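Local atomic coordinates of RNA-directed RNA polymerase (Infectious pancreatic necrosis virus, PDB entry 3ZED), a protein that copies the viral RNA genome as an RNA-directed RNA polymerase, and probably occurs both free and covalently attached to that RNA. Residues 434-439 against 727-732; 741-746 against 766-771; 333-338 against 425-430; 429-434 against 755-760; 448-453 against 780-785. One frame throughout, in Å; residues are numbered along the deposited sequence.

Contact 1 of 5, residues 434-439 against 727-732; sequences PRYNPT and RLLDQR
With chi1 at 55°, Tyr-436 holds its ring between its own backbone N and carbonyl carbon, while Leu-729, its CG swung opposite the backbone N (chi1 -154°), extends toward that ring from helix 724-732. They meet just before the capped N-terminus of helix 438-452: Asn-437 is the N-cap, its OD1 accepting from Trp-440 N, and Pro-438 opens the first turn. The evidence for the apolar contact is a single methyl. Leu-729 CD1 lies 3.7 Å from Tyr-436 OH and 4.1 Å from Tyr-436 CZ, an oblique approach to the phenol end of the ring. Pro-434 CB lies 3.4 Å above the plane of the same ring, offset toward its rim.

About one helical turn after Leu-729, Arg-732 runs along the first turns of helix 438-452, touching Ala-441, Thr-442 and Met-445. A helix of the palm region is thus packed against one from the C-terminal region. The guanidinium presents a face, not an N-H, to Pro-438: Arg-732 NH1 is 4.2 Å from Pro-438 O, too far for a hydrogen bond, and that oxygen accepts instead from Thr-442 OG1.

Contact 2 of 5, residues 741-746 against 766-771; sequences RDQALA and QQQQLL
NE2 of Gln-768 is gripped by two acceptors: a bridging water 3.1 Å from NE2, and OE1 of Gln-731 on helix 724-732. The same water donates to Gln-743 OE1 at 2.7 Å, so the polar link between the two glutamines runs through it, while their direct contact is oxygen against carbon. Their amide planes stand 83° apart and the side chains cross at about a right angle. The other end of the Gln-743 amide, NE2, is bonded to Thr-739 OG1.

Gln-768 OE1 lies 3.5 Å from Ala-746 CB, 3.6 Å from Gln-743 CA and 3.8 Å from Gln-743 CG. The chain reaches them extended, with CG opposite the backbone N (chi1 -158°).

Helices 740-752 and 757-771 follow each other as an antiparallel pair; the short segments run at 157° with axes 11.1 Å apart, wide enough for side chains and a water between them. The water thus relays a hydrogen bond from one buried amide to the other, while across this interface Gln-768 OE1 is set against carbon.

Contact 3 of 5, residues 333-338 against 425-430; sequences SMVSTP and RGWTNE
The backbones of Val-335 and Trp-427 come within 8.3 Å, CA to CA, where a kinked helix faces the chain around Gly-426 and Trp-427. In segment 333-338 the kink falls at Pro-338, whose N makes no bond to the preceding turn. In segment 425-430 the chain passes through an inverse gamma turn centred on Trp-427, marked by a weak bond from Thr-428 N to Gly-426 O.

The turn directs the indole at the kinked helix. With CG opposite its carbonyl carbon (chi1 -68°), Trp-427 points its pyrrole N-H at the backbone: NE1 donates to Val-335 O at 2.8 Å with an N-H...O angle of 160°. The oxygen lies in the ring plane and receives the N-H in its own carbonyl plane, on a lone pair (C=O...N angle 129°), so the buried N-H is satisfied by a nearly straight bond, which would help fix the indole's orientation.

At the benzo edge, Pro-338 CG packs 3.6 Å from Trp-427 CZ2. Met-334 O approaches Trp-427 CZ2 obliquely, at 3.3 Å. Val-335 CG1 adds an apolar touch, 4.3 Å from Trp-427 CD1.

Within the palm region, Val-335 also packs on Met-419 and Leu-423 of helix 412-426 and, with Met-334, on Trp-440 of helix 438-452, so helix 326-340 rests against both helices that flank the loop carrying Trp-427.

Contact 4 of 5, residues 429-434 against 755-760; sequences NEDGSP and DNWAEA
Contacts through the pi system come first: Ser-433 CB sits 3.9 Å from the centroid of the six-membered ring of Trp-757, 16° off its normal, a CH-pi contact. Ala-758 CB lies over the opposite face. At the edge, in the ring plane, Asp-431 O approaches Trp-757 CH2 at 3.4 Å, an oxygen facing the slightly positive rim.

Van der Waals contact with the carboxylate follows. Asp-431 CG is 3.7 Å from Trp-757 CZ2, and the two planes are inclined by 54°.

Hydrogen bonds hold the loop. Asp-431 OD1 accepts twice: from Ser-433 OG at 2.7 Å on its syn lone pair, and from Ser-433 N at 3.0 Å from above the carboxylate plane, the latter an Asx turn. Asn-429 ND2 donates to Ser-433 OG.

Trp-757 opens helix 757-771 of the C-terminal region and packs on the loop between helices 412-426 and 438-452. That loop is a type I turn, closed by Gly-432 N to Asn-429 O (3.0 Å), with a G1 bulge at Gly-432 (phi 91°) closed by Asn-429 N to Ser-433 O (2.9 Å).

Contact 5 of 5, residues 448-453 against 780-785; sequences APSMVV and SSLTET
The flat group at this contact is the peptide carbonyl of Leu-782, which Ser-450 meets from above its plane. Ser-450 OG donates to Leu-782 O at 2.7 Å while lying 37° out of that plane, so the bond is short but misses the lone-pair direction. Ser-450 has its OG opposite the carbonyl carbon (chi1 -81°), a setting that carries the hydroxyl across the gap between the helices. Beside this bond the contact is apolar: Leu-782 CD2 touches Pro-449 CB, CG and CD, nearest CB at 3.7 Å, and the two side chains cross at about a right angle.

Backbones are close here, Ser-450 CA to Leu-782 CA being 5.5 Å, and the short segments cross at -46°. The C-terminal part of helix 438-452, weakly bonded and kinked, meets the first turn of helix 781-789. Ser-780 is the N-cap of the latter, its OG accepting weakly from the N atoms of Leu-782 and Thr-783.

One turn on, Thr-785 CG2 packs 3.8 Å from Ser-450 CB. Thr-785 OG1 turns back to its own helix and donates to Ser-781 O at 2.8 Å, an oxygen that also accepts from Thr-785 N. Ser-781 OG bonds to Asn-446 ND2 on helix 438-452, and Leu-782 also touches Pro-412, Gln-413 and Gln-416 of helix 412-426.

How the contacts relate
From the N terminus, contact 3 opens first and closes within the palm region at 425-430. There contact 4 opens, sharing Asn-429 and Glu-430; contact 1 follows, sharing Pro-434 with it, and contact 5 opens at the end of helix 438-452. These three close only some 290 to 330 residues later, in the C-terminal region. Contact 1 closes first, nested inside contact 4 and crossing contact 5. Contact 2 then opens, crosses contact 4 and lies wholly within contact 5, which crosses contact 4. Contacts 1 and 2 adjoin through Gln-731 and Gln-768. Together the long loops bind helices 724-732, 757-771 and 781-789 to the helix 438-452 region.

Contact 1 of 5, residues 434-439 against 727-732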
# COMPACT_ATOMS: atom_id res chain seq x y z
N PRO B 434 -19.18 12.30 -16.99
CA PRO B 434 -18.63 11.78 -15.73
C PRO B 434 -19.44 10.65 -15.08
O PRO B 434 -20.67 10.69 -15.09
CB PRO B 434 -18.60 13.02 -14.83
CG PRO B 434 -19.71 13.87 -15.33
CD PRO B 434 -19.72 13.66 -16.81
N ARG B 435 -18.73 9.67 -14.48
CA ARG B 435 -19.31 8.55 -13.74
C ARG B 435 -19.31 8.92 -12.24
O ARG B 435 -18.91 8.14 -11.38
CB ARG B 435 -18.55 7.24 -14.03
CG ARG B 435 -18.84 6.66 -15.40
CD ARG B 435 -18.19 5.31 -15.63
NE ARG B 435 -18.78 4.26 -14.79
CZ ARG B 435 -18.42 2.98 -14.82
NH1 ARG B 435 -17.50 2.56 -15.68
NH2 ARG B 435 -18.98 2.11 -13.99
N TYR B 436 -19.74 10.17 -11.97
CA TYR B 436 -19.83 10.78 -10.65
C TYR B 436 -20.72 12.01 -10.71
O TYR B 436 -20.95 12.57 -11.78
CB TYR B 436 -18.43 11.13 -10.09
CG TYR B 436 -17.59 12.02 -10.99
CD1 TYR B 436 -17.77 13.41 -11.00
CD2 TYR B 436 -16.62 11.49 -11.83
CE1 TYR B 436 -17.00 14.23 -11.82
CE2 TYR B 436 -15.85 12.30 -12.66
CZ TYR B 436 -16.05 13.67 -12.66
OH TYR B 436 -15.30 14.48 -13.48
N ASN B 437 -21.22 12.43 -9.54
CA ASN B 437 -22.05 13.61 -9.39
C ASN B 437 -21.25 14.72 -8.64
O ASN B 437 -20.11 14.45 -8.21
CB ASN B 437 -23.37 13.25 -8.68
CG ASN B 437 -23.33 12.74 -7.26
OD1 ASN B 437 -22.37 12.91 -6.50
ND2 ASN B 437 -24.45 12.20 -6.83
N PRO B 438 -21.81 15.95 -8.46
CA PRO B 438 -21.05 16.99 -7.75
C PRO B 438 -20.65 16.63 -6.31
O PRO B 438 -19.54 17.00 -5.89
CB PRO B 438 -22.00 18.20 -7.78
CG PRO B 438 -22.83 17.98 -9.00
CD PRO B 438 -23.10 16.49 -8.96
N THR B 439 -21.50 15.90 -5.57
CA THR B 439 -21.19 15.50 -4.19
C THR B 439 -19.91 14.66 -4.13
O THR B 439 -19.04 14.93 -3.29
CB THR B 439 -22.37 14.75 -3.57
OG1 THR B 439 -23.46 15.66 -3.49
CG2 THR B 439 -22.07 14.16 -2.18
N ARG B 727 -11.81 20.06 -17.37
CA ARG B 727 -11.48 21.45 -17.06
C ARG B 727 -12.21 21.90 -15.80
O ARG B 727 -11.60 22.56 -14.96
CB ARG B 727 -11.81 22.37 -18.23
CG ARG B 727 -10.60 22.65 -19.09
CD ARG B 727 -10.84 23.80 -20.03
NE ARG B 727 -11.37 23.29 -21.29
CZ ARG B 727 -12.45 23.75 -21.92
NH1 ARG B 727 -13.14 24.77 -21.41
NH2 ARG B 727 -12.85 23.20 -23.05
N LEU B 728 -13.48 21.48 -15.62
CA LEU B 728 -14.27 21.78 -14.43
C LEU B 728 -13.64 21.14 -13.19
O LEU B 728 -13.60 21.78 -12.14
CB LEU B 728 -15.72 21.29 -14.59
CG LEU B 728 -16.67 22.11 -15.48
CD1 LEU B 728 -18.03 21.48 -15.53
CD2 LEU B 728 -16.81 23.55 -14.98
N LEU B 729 -13.11 19.91 -13.33
CA LEU B 729 -12.46 19.16 -12.26
C LEU B 729 -11.13 19.81 -11.87
O LEU B 729 -10.80 19.86 -10.69
CB LEU B 729 -12.26 17.69 -12.65
CG LEU B 729 -12.19 16.73 -11.47
CD1 LEU B 729 -13.60 16.46 -10.90
CD2 LEU B 729 -11.47 15.43 -11.88
N ASP B 730 -10.39 20.31 -12.86
CA ASP B 730 -9.15 21.05 -12.60
C ASP B 730 -9.45 22.40 -11.91
O ASP B 730 -8.74 22.77 -10.98
CB ASP B 730 -8.37 21.27 -13.91
CG ASP B 730 -6.97 21.80 -13.70
OD1 ASP B 730 -6.27 21.28 -12.79
OD2 ASP B 730 -6.55 22.70 -14.47
N GLN B 731 -10.51 23.11 -12.34
CA GLN B 731 -10.93 24.40 -11.76
C GLN B 731 -11.33 24.21 -10.28
O GLN B 731 -10.99 25.05 -9.43
CB GLN B 731 -12.10 25.00 -12.56
CG GLN B 731 -11.69 25.51 -13.95
CD GLN B 731 -12.87 25.89 -14.83
OE1 GLN B 731 -14.01 25.99 -14.39
NE2 GLN B 731 -12.62 26.10 -16.12
N ARG B 732 -11.99 23.05 -9.99
CA ARG B 732 -12.44 22.60 -8.67
C ARG B 732 -11.27 22.56 -7.64
O ARG B 732 -11.50 22.80 -6.45
CB ARG B 732 -13.10 21.21 -8.81
CG ARG B 732 -13.75 20.66 -7.56
CD ARG B 732 -14.55 19.38 -7.83
NE ARG B 732 -15.86 19.64 -8.43
CZ ARG B 732 -16.95 20.00 -7.75
NH1 ARG B 732 -16.87 20.23 -6.44
NH2 ARG B 732 -18.10 20.16 -8.37

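Contact 2 of 5, residues 741-746 against 766-771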
# COMPACT_ATOMS: atom_id res chain seq x y z
N ARG B 741 -21.59 25.49 -4.60
CA ARG B 741 -22.94 25.40 -5.15
C ARG B 741 -22.93 25.80 -6.64
O ARG B 741 -23.58 25.13 -7.45
CB ARG B 741 -23.90 26.28 -4.34
CG ARG B 741 -25.37 26.06 -4.64
CD ARG B 741 -26.05 27.36 -4.95
NE ARG B 741 -26.49 28.06 -3.74
CZ ARG B 741 -26.03 29.24 -3.33
NH1 ARG B 741 -25.07 29.86 -4.02
NH2 ARG B 741 -26.52 29.82 -2.24
N ASP B 742 -22.16 26.85 -6.99
CA ASP B 742 -22.01 27.32 -8.37
C ASP B 742 -21.31 26.24 -9.21
O ASP B 742 -21.75 25.98 -10.33
CB ASP B 742 -21.22 28.64 -8.42
CG ASP B 742 -22.08 29.88 -8.20
OD1 ASP B 742 -23.04 30.09 -8.98
OD2 ASP B 742 -21.76 30.66 -7.28
N GLN B 743 -20.28 25.59 -8.63
CA GLN B 743 -19.53 24.48 -9.23
C GLN B 743 -20.43 23.28 -9.47
O GLN B 743 -20.30 22.63 -10.51
CB GLN B 743 -18.36 24.05 -8.35
CG GLN B 743 -17.28 25.12 -8.16
CD GLN B 743 -16.15 24.59 -7.33
OE1 GLN B 743 -15.52 23.60 -7.68
NE2 GLN B 743 -15.88 25.22 -6.20
N ALA B 744 -21.34 22.99 -8.51
CA ALA B 744 -22.31 21.88 -8.61
C ALA B 744 -23.25 22.13 -9.78
O ALA B 744 -23.47 21.23 -10.58
CB ALA B 744 -23.09 21.73 -7.31
N LEU B 745 -23.71 23.40 -9.94
CA LEU B 745 -24.56 23.80 -11.07
C LEU B 745 -23.81 23.65 -12.40
O LEU B 745 -24.42 23.29 -13.40
CB LEU B 745 -25.06 25.25 -10.90
CG LEU B 745 -26.20 25.49 -9.91
CD1 LEU B 745 -26.60 26.98 -9.88
CD2 LEU B 745 -27.46 24.71 -10.29
N ALA B 746 -22.48 23.86 -12.40
CA ALA B 746 -21.66 23.74 -13.59
C ALA B 746 -21.49 22.27 -14.05
O ALA B 746 -21.48 22.00 -15.25
CB ALA B 746 -20.30 24.38 -13.35
N GLN B 766 -16.30 27.75 -19.54
CA GLN B 766 -15.86 29.05 -20.06
C GLN B 766 -16.33 30.17 -19.14
O GLN B 766 -15.56 31.08 -18.82
CB GLN B 766 -16.37 29.26 -21.49
N GLN B 767 -17.58 30.06 -18.66
CA GLN B 767 -18.21 30.99 -17.71
C GLN B 767 -17.44 30.97 -16.37
O GLN B 767 -17.09 32.03 -15.85
CB GLN B 767 -19.67 30.58 -17.51
CG GLN B 767 -20.57 31.60 -16.83
CD GLN B 767 -21.95 31.03 -16.65
OE1 GLN B 767 -22.41 30.80 -15.52
NE2 GLN B 767 -22.63 30.74 -17.76
N GLN B 768 -17.14 29.76 -15.86
CA GLN B 768 -16.42 29.56 -14.61
C GLN B 768 -14.96 30.05 -14.71
O GLN B 768 -14.43 30.59 -13.74
CB GLN B 768 -16.48 28.10 -14.17
CG GLN B 768 -16.25 27.91 -12.68
CD GLN B 768 -16.67 26.55 -12.20
OE1 GLN B 768 -17.81 26.34 -11.76
NE2 GLN B 768 -15.76 25.59 -12.26
N GLN B 769 -14.32 29.90 -15.89
CA GLN B 769 -12.95 30.36 -16.14
C GLN B 769 -12.87 31.88 -16.00
O GLN B 769 -11.88 32.39 -15.46
CB GLN B 769 -12.48 29.92 -17.53
CG GLN B 769 -10.97 29.94 -17.73
CD GLN B 769 -10.27 28.81 -17.00
OE1 GLN B 769 -10.32 27.64 -17.41
NE2 GLN B 769 -9.60 29.15 -15.91
N LEU B 770 -13.93 32.60 -16.44
CA LEU B 770 -14.02 34.06 -16.37
C LEU B 770 -14.13 34.56 -14.93
O LEU B 770 -13.42 35.50 -14.58
CB LEU B 770 -15.21 34.62 -17.17
CG LEU B 770 -15.18 34.48 -18.69
CD1 LEU B 770 -16.52 34.85 -19.28
CD2 LEU B 770 -14.09 35.35 -19.31
N LEU B 771 -14.99 33.95 -14.09
CA LEU B 771 -15.16 34.37 -12.69
C LEU B 771 -13.91 34.06 -11.84
O LEU B 771 -13.76 34.63 -10.76
CB LEU B 771 -16.44 33.80 -12.02
CG LEU B 771 -16.72 32.30 -12.06
CD1 LEU B 771 -16.19 31.60 -10.81
CD2 LEU B 771 -18.21 32.05 -12.21
O HOH W 1 -15.72 23.19 -10.35

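Contact 3 of 5, residues 333-338 against 425-430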
# COMPACT_ATOMS: atom_id res chain seq x y z
N SER B 333 -11.90 3.99 -0.76
CA SER B 333 -11.81 2.71 -1.47
C SER B 333 -12.85 2.60 -2.55
O SER B 333 -12.59 1.94 -3.55
CB SER B 333 -11.90 1.53 -0.51
OG SER B 333 -10.80 1.58 0.38
N MET B 334 -14.01 3.28 -2.39
CA MET B 334 -15.06 3.33 -3.41
C MET B 334 -14.57 4.07 -4.69
O MET B 334 -15.06 3.81 -5.77
CB MET B 334 -16.32 4.00 -2.85
CG MET B 334 -17.17 3.06 -2.04
SD MET B 334 -18.51 3.90 -1.14
CE MET B 334 -19.59 4.35 -2.49
N VAL B 335 -13.58 4.97 -4.56
CA VAL B 335 -13.02 5.72 -5.70
C VAL B 335 -11.89 4.91 -6.38
O VAL B 335 -11.86 4.79 -7.60
CB VAL B 335 -12.53 7.15 -5.26
CG1 VAL B 335 -11.96 7.94 -6.44
CG2 VAL B 335 -13.64 7.94 -4.56
N SER B 336 -10.97 4.36 -5.58
CA SER B 336 -9.79 3.67 -6.12
C SER B 336 -10.00 2.22 -6.56
O SER B 336 -9.58 1.88 -7.66
CB SER B 336 -8.64 3.71 -5.11
OG SER B 336 -9.04 3.21 -3.85
N THR B 337 -10.59 1.36 -5.71
CA THR B 337 -10.67 -0.08 -5.96
C THR B 337 -11.46 -0.46 -7.23
O THR B 337 -10.94 -1.31 -7.93
CB THR B 337 -11.08 -0.88 -4.72
OG1 THR B 337 -12.40 -0.54 -4.33
CG2 THR B 337 -10.14 -0.66 -3.52
N PRO B 338 -12.61 0.16 -7.63
CA PRO B 338 -13.26 -0.26 -8.89
C PRO B 338 -12.38 0.02 -10.12
O PRO B 338 -12.48 -0.71 -11.11
CB PRO B 338 -14.57 0.56 -8.92
CG PRO B 338 -14.81 0.94 -7.51
CD PRO B 338 -13.43 1.20 -6.96
N ARG B 425 -9.64 9.74 -16.04
CA ARG B 425 -9.28 8.58 -16.85
C ARG B 425 -10.01 7.29 -16.44
O ARG B 425 -10.12 6.38 -17.26
CB ARG B 425 -7.74 8.34 -16.82
CG ARG B 425 -6.93 9.17 -17.84
CD ARG B 425 -6.95 10.66 -17.56
NE ARG B 425 -6.10 11.38 -18.50
CZ ARG B 425 -5.97 12.70 -18.57
NH1 ARG B 425 -6.62 13.49 -17.72
NH2 ARG B 425 -5.18 13.25 -19.48
N GLY B 426 -10.48 7.21 -15.20
CA GLY B 426 -11.17 6.02 -14.71
C GLY B 426 -12.68 6.19 -14.73
O GLY B 426 -13.37 5.56 -15.54
N TRP B 427 -13.19 7.08 -13.86
CA TRP B 427 -14.60 7.39 -13.65
C TRP B 427 -15.16 8.25 -14.78
O TRP B 427 -15.72 9.34 -14.55
CB TRP B 427 -14.76 8.07 -12.28
CG TRP B 427 -14.48 7.10 -11.16
CD1 TRP B 427 -13.35 7.04 -10.40
CD2 TRP B 427 -15.30 6.00 -10.76
NE1 TRP B 427 -13.44 5.99 -9.51
CE2 TRP B 427 -14.62 5.33 -9.72
CE3 TRP B 427 -16.56 5.52 -11.18
CZ2 TRP B 427 -15.16 4.21 -9.08
CZ3 TRP B 427 -17.08 4.39 -10.57
CH2 TRP B 427 -16.40 3.76 -9.52
N THR B 428 -15.05 7.74 -16.01
CA THR B 428 -15.53 8.44 -17.21
C THR B 428 -16.25 7.46 -18.15
O THR B 428 -15.78 6.35 -18.35
CB THR B 428 -14.35 9.18 -17.91
OG1 THR B 428 -14.86 9.98 -18.97
CG2 THR B 428 -13.28 8.23 -18.47
N ASN B 429 -17.38 7.89 -18.73
CA ASN B 429 -18.11 7.08 -19.72
C ASN B 429 -17.43 7.23 -21.08
O ASN B 429 -16.60 8.13 -21.25
CB ASN B 429 -19.58 7.50 -19.79
CG ASN B 429 -20.38 7.17 -18.56
OD1 ASN B 429 -20.45 6.00 -18.13
ND2 ASN B 429 -21.06 8.16 -17.99
N GLU B 430 -17.76 6.35 -22.04
CA GLU B 430 -17.18 6.37 -23.39
C GLU B 430 -17.48 7.69 -24.12
O GLU B 430 -16.65 8.17 -24.88
CB GLU B 430 -17.69 5.19 -24.21
CG GLU B 430 -17.33 3.84 -23.60
CD GLU B 430 -17.93 2.64 -24.31
OE1 GLU B 430 -19.17 2.59 -24.46
OE2 GLU B 430 -17.15 1.75 -24.71

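Contact 4 of 5, residues 429-434 against 755-760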
# COMPACT_ATOMS: atom_id res chain seq x y z
N ASN B 429 -17.38 7.89 -18.73
CA ASN B 429 -18.11 7.08 -19.72
C ASN B 429 -17.43 7.23 -21.08
O ASN B 429 -16.60 8.13 -21.25
CB ASN B 429 -19.58 7.50 -19.79
CG ASN B 429 -20.38 7.17 -18.56
OD1 ASN B 429 -20.45 6.00 -18.13
ND2 ASN B 429 -21.06 8.16 -17.99
N GLU B 430 -17.76 6.35 -22.04
CA GLU B 430 -17.18 6.37 -23.39
C GLU B 430 -17.48 7.69 -24.12
O GLU B 430 -16.65 8.17 -24.88
CB GLU B 430 -17.69 5.19 -24.21
CG GLU B 430 -17.33 3.84 -23.60
CD GLU B 430 -17.93 2.64 -24.31
OE1 GLU B 430 -19.17 2.59 -24.46
OE2 GLU B 430 -17.15 1.75 -24.71
N ASP B 431 -18.65 8.30 -23.86
CA ASP B 431 -19.01 9.58 -24.50
C ASP B 431 -18.28 10.78 -23.83
O ASP B 431 -18.40 11.91 -24.31
CB ASP B 431 -20.55 9.80 -24.50
CG ASP B 431 -21.22 9.95 -23.14
OD1 ASP B 431 -20.51 9.84 -22.10
OD2 ASP B 431 -22.45 10.15 -23.10
N GLY B 432 -17.52 10.51 -22.76
CA GLY B 432 -16.77 11.51 -22.01
C GLY B 432 -17.51 12.15 -20.84
O GLY B 432 -16.97 13.05 -20.20
N SER B 433 -18.75 11.70 -20.57
CA SER B 433 -19.55 12.21 -19.45
C SER B 433 -19.03 11.59 -18.13
O SER B 433 -18.51 10.46 -18.14
CB SER B 433 -21.04 11.95 -19.65
OG SER B 433 -21.34 10.57 -19.67
N PRO B 434 -19.18 12.30 -16.99
CA PRO B 434 -18.63 11.78 -15.73
C PRO B 434 -19.44 10.65 -15.08
O PRO B 434 -20.67 10.69 -15.09
CB PRO B 434 -18.60 13.02 -14.83
CG PRO B 434 -19.71 13.87 -15.33
CD PRO B 434 -19.72 13.66 -16.81
N ASP B 755 -29.90 16.53 -22.31
CA ASP B 755 -29.81 16.81 -23.74
C ASP B 755 -28.78 17.92 -23.98
O ASP B 755 -28.86 18.97 -23.34
CB ASP B 755 -31.19 17.21 -24.30
CG ASP B 755 -31.73 16.30 -25.40
OD1 ASP B 755 -30.90 15.65 -26.09
OD2 ASP B 755 -32.96 16.33 -25.65
N ASN B 756 -27.79 17.64 -24.87
CA ASN B 756 -26.70 18.54 -25.28
C ASN B 756 -25.83 18.97 -24.07
O ASN B 756 -25.47 20.14 -23.95
CB ASN B 756 -27.28 19.76 -26.03
CG ASN B 756 -26.44 20.31 -27.16
OD1 ASN B 756 -26.11 19.62 -28.14
ND2 ASN B 756 -26.19 21.61 -27.12
N TRP B 757 -25.45 17.98 -23.20
CA TRP B 757 -24.63 18.22 -22.01
C TRP B 757 -23.23 18.74 -22.36
O TRP B 757 -22.69 19.53 -21.59
CB TRP B 757 -24.52 16.95 -21.13
CG TRP B 757 -23.92 15.76 -21.82
CD1 TRP B 757 -24.60 14.81 -22.54
CD2 TRP B 757 -22.53 15.41 -21.91
NE1 TRP B 757 -23.72 13.89 -23.06
CE2 TRP B 757 -22.44 14.24 -22.70
CE3 TRP B 757 -21.35 15.99 -21.42
CZ2 TRP B 757 -21.22 13.64 -23.01
CZ3 TRP B 757 -20.14 15.39 -21.73
CH2 TRP B 757 -20.08 14.23 -22.52
N ALA B 758 -22.63 18.28 -23.49
CA ALA B 758 -21.28 18.65 -23.91
C ALA B 758 -21.14 20.15 -24.14
O ALA B 758 -20.28 20.77 -23.51
CB ALA B 758 -20.88 17.88 -25.15
N GLU B 759 -22.01 20.75 -24.98
CA GLU B 759 -21.98 22.19 -25.25
C GLU B 759 -22.34 22.98 -23.99
O GLU B 759 -21.72 24.02 -23.75
CB GLU B 759 -22.90 22.56 -26.42
CG GLU B 759 -22.34 22.15 -27.77
CD GLU B 759 -21.24 23.03 -28.34
OE1 GLU B 759 -20.05 22.78 -28.02
OE2 GLU B 759 -21.57 23.96 -29.11
N ALA B 760 -23.29 22.48 -23.17
CA ALA B 760 -23.68 23.13 -21.91
C ALA B 760 -22.50 23.13 -20.89
O ALA B 760 -22.22 24.16 -20.28
CB ALA B 760 -24.90 22.43 -21.32

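Contact 5 of 5, residues 448-453 against 780-785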
# COMPACT_ATOMS: atom_id res chain seq x y z
N ALA B 448 -11.39 14.87 0.67
CA ALA B 448 -10.67 13.62 0.92
C ALA B 448 -9.14 13.78 1.04
O ALA B 448 -8.62 13.24 2.01
CB ALA B 448 -11.00 12.58 -0.15
N PRO B 449 -8.39 14.49 0.16
CA PRO B 449 -6.94 14.58 0.35
C PRO B 449 -6.51 15.10 1.73
O PRO B 449 -5.49 14.61 2.24
CB PRO B 449 -6.49 15.50 -0.78
CG PRO B 449 -7.51 15.30 -1.86
CD PRO B 449 -8.80 15.20 -1.08
N SER B 450 -7.28 16.02 2.36
CA SER B 450 -6.92 16.58 3.68
C SER B 450 -7.42 15.73 4.84
O SER B 450 -7.10 16.02 6.00
CB SER B 450 -7.40 18.02 3.83
OG SER B 450 -6.48 18.88 3.17
N MET B 451 -8.13 14.66 4.55
CA MET B 451 -8.56 13.77 5.60
C MET B 451 -7.47 12.75 5.94
O MET B 451 -7.43 12.26 7.06
CB MET B 451 -9.85 13.06 5.20
CG MET B 451 -11.07 13.96 5.36
SD MET B 451 -12.48 13.10 4.67
CE MET B 451 -13.08 12.26 6.11
N VAL B 452 -6.58 12.44 4.98
CA VAL B 452 -5.55 11.41 5.19
C VAL B 452 -4.12 11.94 4.91
O VAL B 452 -3.16 11.22 5.17
CB VAL B 452 -5.86 10.10 4.40
CG1 VAL B 452 -7.18 9.48 4.86
CG2 VAL B 452 -5.85 10.31 2.90
N VAL B 453 -3.98 13.20 4.42
CA VAL B 453 -2.66 13.80 4.15
C VAL B 453 -2.54 15.11 4.93
O VAL B 453 -3.40 16.00 4.81
CB VAL B 453 -2.34 14.02 2.65
CG1 VAL B 453 -0.87 14.40 2.47
CG2 VAL B 453 -2.72 12.80 1.79
N SER B 780 -7.31 27.17 -1.64
CA SER B 780 -7.40 25.71 -1.65
C SER B 780 -8.42 25.20 -0.62
O SER B 780 -8.29 25.44 0.58
CB SER B 780 -6.03 25.08 -1.39
OG SER B 780 -6.14 23.69 -1.11
N SER B 781 -9.40 24.45 -1.10
CA SER B 781 -10.39 23.77 -0.27
C SER B 781 -9.66 22.79 0.70
O SER B 781 -10.13 22.58 1.81
CB SER B 781 -11.37 23.02 -1.16
OG SER B 781 -10.69 22.05 -1.95
N LEU B 782 -8.50 22.24 0.27
CA LEU B 782 -7.67 21.33 1.08
C LEU B 782 -7.19 22.03 2.37
O LEU B 782 -7.23 21.43 3.45
CB LEU B 782 -6.49 20.76 0.28
CG LEU B 782 -6.83 20.02 -1.03
CD1 LEU B 782 -5.58 19.40 -1.66
CD2 LEU B 782 -7.90 18.96 -0.82
N THR B 783 -6.82 23.32 2.28
CA THR B 783 -6.42 24.14 3.42
C THR B 783 -7.66 24.44 4.29
O THR B 783 -7.58 24.36 5.52
CB THR B 783 -5.74 25.42 2.95
OG1 THR B 783 -4.54 25.05 2.25
CG2 THR B 783 -5.40 26.38 4.10
N GLU B 784 -8.80 24.78 3.65
CA GLU B 784 -10.08 25.04 4.30
C GLU B 784 -10.53 23.80 5.10
O GLU B 784 -10.93 23.95 6.25
CB GLU B 784 -11.14 25.45 3.26
CG GLU B 784 -10.80 26.76 2.57
CD GLU B 784 -11.90 27.37 1.73
OE1 GLU B 784 -12.09 26.90 0.58
OE2 GLU B 784 -12.54 28.34 2.19
N THR B 785 -10.39 22.59 4.52
CA THR B 785 -10.71 21.32 5.17
C THR B 785 -9.82 21.12 6.41
O THR B 785 -10.34 20.79 7.47
CB THR B 785 -10.56 20.14 4.19
OG1 THR B 785 -11.37 20.40 3.06
CG2 THR B 785 -10.96 18.80 4.80